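Local coordinates for (S)-2-haloacid dehalogenase IVA (Burkholderia cepacia, PDB 2NO4), which catalyses the hydrolytic dehalogenation of short-chain (S)-2-haloalkanoic acids to (R)-2-hydroxyalkanoic acids, inverting the configuration at the halogen-bearing carbon, at the interface of chains A and B. Sequence-based numbering; all coordinates share one arbitrary frame. Chains: chain A/B, (S)-2-haloacid dehalogenase IVA.

The interface of chains A and B. Residues chain A 162, 189, 192-193, 196, 213, 215; chain B 60-61, 64, 66.
B:Met64, just past the C-terminal end of B helix 43-63, reaches A:Gly192 and A:Gly193 on A helix 188-197, while A:Phe215, with a turn-like backbone, and A:Tyr213, with a left-handed one, close in from an A-chain loop. This patch of the two-fold interface of the deposited assembly, which may be the working dimer of this HAD-superfamily dehalogenase, lies about 13 Å, measured from its centre, from the nucleophile A:Asp20, and its twin recurs with the chains exchanged. A:Phe215 is gripped from several directions. Its ring carries CG of B:Gln66 over the centre of one face, 3.4 Å from the centroid, a CH-pi contact. The B:Gln66 amide stacks nearly parallel to the ring, their planes 16° apart, as the two side chains run in opposite directions. Against the in-plane edge of the ring lies the thioether SD of B:Met64, 3.6 Å from CZ of A:Phe215. The B:Arg61 guanidinium turns a face to this ring, with CE2 of A:Phe215 3.5 Å from CZ of B:Arg61; the planes are 53° apart, so the ring meets it by an edge atom and not by a parallel stack. NH1 of B:Arg61 also donates to the backbone O of B:Gln66 at 2.8 Å, nearly in the guanidinium plane, which would help to hold that plane in place. Beyond the sulfur, the bend at chi3 (83°) of B:Met64 sends its methyl CE among the backbone of A:Trp189 and A:Gly193, CG of A:Pro162 and above the CD2/CE2 side of the A:Tyr213 ring; CE is 3.6 Å from N of A:Gly193, where no side chain intervenes. Polar bonds flank the sulfur-and-ring packing. The side-chain amine NZ of A:Lys196 donates to the amide OE1 of B:Gln66 at 2.8 Å, almost collinear with C=O. On the other flank, the phenol OH of A:Tyr213 and OG1 of B:Thr60 share a hydrogen bond of 2.9 Å whose direction is not determined.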
# COMPACT_ATOMS: atom_id res chain seq x y z
N PRO A 162 8.51 -1.68 5.19
CA PRO A 162 9.05 -1.76 6.56
C PRO A 162 9.57 -3.15 6.99
O PRO A 162 9.46 -3.51 8.17
CB PRO A 162 7.85 -1.36 7.41
CG PRO A 162 6.67 -1.93 6.67
CD PRO A 162 7.06 -1.95 5.17
N TRP A 189 3.87 4.62 8.32
CA TRP A 189 4.30 3.23 8.06
C TRP A 189 5.80 2.95 8.37
O TRP A 189 6.14 1.87 8.86
CB TRP A 189 3.94 2.76 6.63
CG TRP A 189 4.41 3.69 5.54
CD1 TRP A 189 3.71 4.74 4.99
CD2 TRP A 189 5.70 3.70 4.92
NE1 TRP A 189 4.49 5.40 4.06
CE2 TRP A 189 5.71 4.77 3.98
CE3 TRP A 189 6.85 2.89 5.03
CZ2 TRP A 189 6.83 5.06 3.16
CZ3 TRP A 189 7.98 3.19 4.21
CH2 TRP A 189 7.95 4.26 3.30
N GLY A 192 6.19 3.21 12.05
CA GLY A 192 5.64 1.94 12.51
C GLY A 192 6.67 0.82 12.45
O GLY A 192 6.95 0.17 13.48
N GLY A 193 7.26 0.61 11.27
CA GLY A 193 8.33 -0.40 11.12
C GLY A 193 9.61 -0.14 11.94
O GLY A 193 10.21 -1.09 12.46
N LYS A 196 8.62 -0.65 15.84
CA LYS A 196 8.46 -2.10 16.06
C LYS A 196 9.86 -2.74 16.14
O LYS A 196 10.14 -3.52 17.06
CB LYS A 196 7.60 -2.72 14.93
CG LYS A 196 6.69 -3.95 15.26
CD LYS A 196 7.46 -5.22 15.16
CE LYS A 196 6.61 -6.48 15.12
NZ LYS A 196 6.12 -6.93 16.42
N TYR A 213 -0.60 3.19 13.24
CA TYR A 213 0.41 2.20 13.70
C TYR A 213 0.72 2.34 15.20
O TYR A 213 1.89 2.35 15.57
CB TYR A 213 1.71 2.25 12.85
CG TYR A 213 1.44 2.02 11.38
CD1 TYR A 213 1.29 3.09 10.51
CD2 TYR A 213 1.29 0.71 10.88
CE1 TYR A 213 1.02 2.87 9.16
CE2 TYR A 213 1.03 0.49 9.53
CZ TYR A 213 0.90 1.57 8.68
OH TYR A 213 0.65 1.36 7.35
N PHE A 215 0.62 0.55 17.83
CA PHE A 215 1.37 -0.50 18.47
C PHE A 215 2.87 -0.21 18.55
O PHE A 215 3.60 -0.92 19.25
CB PHE A 215 1.12 -1.83 17.76
CG PHE A 215 1.51 -1.83 16.29
CD1 PHE A 215 2.85 -1.97 15.90
CD2 PHE A 215 0.52 -1.74 15.30
CE1 PHE A 215 3.21 -1.97 14.52
CE2 PHE A 215 0.87 -1.72 13.91
CZ PHE A 215 2.19 -1.84 13.53
N THR B 60 1.80 -3.47 4.97
CA THR B 60 2.91 -3.05 5.81
C THR B 60 2.98 -3.91 7.11
O THR B 60 4.07 -4.20 7.57
CB THR B 60 2.84 -1.57 6.14
OG1 THR B 60 1.63 -1.31 6.83
CG2 THR B 60 2.89 -0.71 4.81
N ARG B 61 1.83 -4.27 7.67
CA ARG B 61 1.78 -5.11 8.88
C ARG B 61 2.31 -6.51 8.63
O ARG B 61 3.00 -7.08 9.47
CB ARG B 61 0.36 -5.19 9.41
CG ARG B 61 -0.03 -4.01 10.27
CD ARG B 61 -1.53 -4.17 10.59
NE ARG B 61 -2.06 -3.24 11.61
CZ ARG B 61 -2.03 -3.44 12.93
NH1 ARG B 61 -1.38 -4.50 13.44
NH2 ARG B 61 -2.61 -2.56 13.72
N MET B 64 6.21 -5.92 8.38
CA MET B 64 6.86 -5.68 9.67
C MET B 64 6.46 -6.72 10.75
O MET B 64 6.79 -6.55 11.92
CB MET B 64 6.62 -4.24 10.17
CG MET B 64 5.20 -3.94 10.68
SD MET B 64 4.94 -2.25 11.28
CE MET B 64 4.61 -1.31 9.77
N GLN B 66 3.50 -7.56 12.18
CA GLN B 66 2.53 -7.16 13.18
C GLN B 66 1.11 -7.42 12.63
O GLN B 66 0.31 -6.51 12.45
CB GLN B 66 2.75 -5.71 13.64
CG GLN B 66 1.82 -5.25 14.75
CD GLN B 66 2.30 -5.68 16.15
OE1 GLN B 66 3.44 -6.10 16.33
NE2 GLN B 66 1.43 -5.54 17.14